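Local coordinates for probable benzoylformate decarboxylase (Rhodococcus jostii, PDB 7ORX), which binds thiamine diphosphate and belongs to the thiamine diphosphate-dependent enzyme family, assembled here as a tetramer, at residues C[49-55]-C[80-85]. Residues are numbered along the deposited sequence.
Sequences HEGAVLS and NAMGAL. With TPP (thiamine diphosphate), chain K.
In this N-terminal thiamine diphosphate-binding domain, an alpha/beta fold with a parallel sheet, the starts of helices 50-64 and 82-90 pack beside the cofactor. H49 is the N-cap, extended at phi/psi -160/137, with chi1 t. A water bridges H49 NE2 (3.3 Å) and N80 O (2.6 Å). The H49 ring meets H49 of the second subunit. E50 opens the helix with chi1 m and chi2 p. E50 OE2 lies 2.7 Å from TPP N1', the glutamate-aminopyrimidine pairing characteristic of this enzyme family. E50 OE1 accepts a hydrogen bond from N80 ND2 at 3.3 Å, and N80 ND2 also sits 3.5 Å from TPP CM2. The second subunit binds the same TPP, so the pocket spans the interface. The nearest CA pair is G51 and A81, 4.5 Å apart; G51 N lies 3.9 Å from N80 O. G51 O lies 3.8 Å from A84 CB. L54, chi1 t, points toward the second helix. L54 CD1 touches A81 CB at 3.7 Å, while strand 95-101 packs against the same side chain. L54 CD2 lies 3.7 Å from L85 CD1 and 3.5 Å from A84 CB. S55, chi1 m, hydrogen-bonds G407 O through OG, which also lies 3.6 Å from A84 CB.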
loop_
_atom_site.group_PDB
_atom_site.type_symbol
_atom_site.label_atom_id
_atom_site.label_comp_id
_atom_site.label_asym_id
_atom_site.label_seq_id
_atom_site.Cartn_x
_atom_site.Cartn_y
_atom_site.Cartn_z
ATOM N N HIS C 49 9.066 -24.048 -10.581
ATOM C CA HIS C 49 9.449 -22.887 -9.760
ATOM C C HIS C 49 8.806 -21.670 -10.430
ATOM O O HIS C 49 8.781 -21.605 -11.658
ATOM C CB HIS C 49 10.980 -22.845 -9.637
ATOM C CG HIS C 49 11.451 -21.726 -8.790
ATOM N ND1 HIS C 49 11.329 -21.767 -7.416
ATOM C CD2 HIS C 49 11.947 -20.508 -9.092
ATOM C CE1 HIS C 49 11.712 -20.611 -6.887
ATOM N NE2 HIS C 49 12.088 -19.809 -7.905
ATOM N N GLU C 50 8.220 -20.772 -9.649
ATOM C CA GLU C 50 7.296 -19.735 -10.177
ATOM C C GLU C 50 8.098 -18.670 -10.912
ATOM O O GLU C 50 7.582 -18.104 -11.875
ATOM C CB GLU C 50 6.490 -19.136 -9.035
ATOM C CG GLU C 50 5.513 -20.120 -8.435
ATOM C CD GLU C 50 6.026 -21.132 -7.399
ATOM O OE1 GLU C 50 7.281 -21.167 -7.099
ATOM O OE2 GLU C 50 5.168 -21.923 -6.875
ATOM N N GLY C 51 9.312 -18.388 -10.456
ATOM C CA GLY C 51 10.207 -17.433 -11.137
ATOM C C GLY C 51 10.563 -17.894 -12.542
ATOM O O GLY C 51 10.569 -17.068 -13.486
ATOM N N ALA C 52 10.807 -19.181 -12.698
ATOM C CA ALA C 52 11.023 -19.815 -14.007
ATOM C C ALA C 52 9.741 -19.710 -14.835
ATOM O O ALA C 52 9.829 -19.272 -15.992
ATOM C CB ALA C 52 11.453 -21.250 -13.800
ATOM N N VAL C 53 8.596 -20.085 -14.256
ATOM C CA VAL C 53 7.282 -20.010 -14.955
ATOM C C VAL C 53 7.129 -18.615 -15.558
ATOM O O VAL C 53 6.755 -18.435 -16.709
ATOM C CB VAL C 53 6.149 -20.259 -13.955
ATOM C CG1 VAL C 53 4.799 -19.783 -14.472
ATOM C CG2 VAL C 53 6.105 -21.707 -13.527
ATOM N N LEU C 54 7.399 -17.635 -14.739
ATOM C CA LEU C 54 6.993 -16.283 -15.092
ATOM C C LEU C 54 7.995 -15.736 -16.105
ATOM O O LEU C 54 7.559 -15.101 -17.091
ATOM C CB LEU C 54 6.908 -15.488 -13.802
ATOM C CG LEU C 54 6.204 -14.177 -14.030
ATOM C CD1 LEU C 54 5.135 -13.987 -12.978
ATOM C CD2 LEU C 54 7.241 -13.052 -14.103
ATOM N N SER C 55 9.276 -16.019 -15.911
ATOM C CA SER C 55 10.330 -15.643 -16.889
ATOM C C SER C 55 10.119 -16.361 -18.233
ATOM O O SER C 55 10.348 -15.712 -19.266
ATOM C CB SER C 55 11.685 -15.929 -16.338
ATOM O OG SER C 55 12.047 -14.989 -15.345
ATOM N N ASN C 80 7.235 -15.915 -4.933
ATOM C CA ASN C 80 8.403 -16.511 -5.626
ATOM C C ASN C 80 8.627 -15.843 -7.003
ATOM O O ASN C 80 9.796 -15.922 -7.521
ATOM C CB ASN C 80 8.282 -18.041 -5.683
ATOM C CG ASN C 80 8.710 -18.736 -4.394
ATOM O OD1 ASN C 80 9.376 -18.159 -3.528
ATOM N ND2 ASN C 80 8.367 -20.003 -4.263
ATOM N N ALA C 81 7.604 -15.155 -7.564
ATOM C CA ALA C 81 7.628 -14.547 -8.923
ATOM C C ALA C 81 7.890 -13.025 -8.911
ATOM O O ALA C 81 8.054 -12.441 -9.993
ATOM C CB ALA C 81 6.350 -14.889 -9.628
ATOM N N MET C 82 7.979 -12.392 -7.749
ATOM C CA MET C 82 8.152 -10.922 -7.632
ATOM C C MET C 82 9.427 -10.465 -8.315
ATOM O O MET C 82 9.400 -9.464 -9.008
ATOM C CB MET C 82 8.191 -10.520 -6.166
ATOM C CG MET C 82 6.849 -10.758 -5.503
ATOM S SD MET C 82 6.074 -9.212 -5.083
ATOM C CE MET C 82 5.902 -8.482 -6.719
ATOM N N GLY C 83 10.524 -11.189 -8.117
ATOM C CA GLY C 83 11.821 -10.873 -8.749
ATOM C C GLY C 83 11.681 -10.833 -10.254
ATOM O O GLY C 83 12.062 -9.806 -10.887
ATOM N N ALA C 84 11.115 -11.904 -10.824
ATOM C CA ALA C 84 10.970 -12.041 -12.288
ATOM C C ALA C 84 10.103 -10.897 -12.814
ATOM O O ALA C 84 10.451 -10.323 -13.836
ATOM C CB ALA C 84 10.422 -13.393 -12.596
ATOM N N LEU C 85 9.065 -10.545 -12.064
ATOM C CA LEU C 85 8.026 -9.558 -12.457
ATOM C C LEU C 85 8.660 -8.179 -12.659
ATOM O O LEU C 85 8.158 -7.441 -13.503
ATOM C CB LEU C 85 6.961 -9.539 -11.358
ATOM C CG LEU C 85 5.528 -9.395 -11.806
ATOM C CD1 LEU C 85 5.274 -10.028 -13.168
ATOM C CD2 LEU C 85 4.612 -9.983 -10.753
HETATM N "N1'" TPP K . 4.279 -23.735 -5.144
HETATM C "C2'" TPP K . 4.620 -23.312 -3.920
HETATM C CM2 TPP K . 5.705 -22.291 -3.811
HETATM N "N3'" TPP K . 4.060 -23.723 -2.782
HETATM C "C4'" TPP K . 3.082 -24.637 -2.870
HETATM N "N4'" TPP K . 2.517 -25.031 -1.715
HETATM C "C5'" TPP K . 2.664 -25.159 -4.115
HETATM C "C6'" TPP K . 3.304 -24.654 -5.230
HETATM C "C7'" TPP K . 1.569 -26.194 -4.223
HETATM N N3 TPP K . 1.961 -27.500 -3.670
HETATM C C2 TPP K . 1.692 -27.853 -2.414
HETATM S S1 TPP K . 1.671 -29.549 -2.257
HETATM C C5 TPP K . 2.566 -29.680 -3.744
HETATM C C4 TPP K . 2.619 -28.497 -4.400
HETATM C CM4 TPP K . 3.275 -28.239 -5.723
HETATM C C6 TPP K . 3.193 -30.988 -4.155
HETATM C C7 TPP K . 4.663 -31.100 -3.776
HETATM O O7 TPP K . 5.179 -32.383 -4.235
HETATM P PA TPP K . 6.176 -33.258 -3.314
HETATM O O1A TPP K . 7.080 -32.352 -2.548
HETATM O O2A TPP K . 6.673 -34.279 -4.278
HETATM O O3A TPP K . 5.258 -33.944 -2.200
HETATM P PB TPP K . 4.331 -35.243 -2.271
HETATM O O1B TPP K . 4.599 -36.055 -1.015
HETATM O O2B TPP K . 2.931 -34.704 -2.312
HETATM O O3B TPP K . 4.725 -35.961 -3.537
HETATM O O HOH W 1 12.033 -16.884 -6.477
#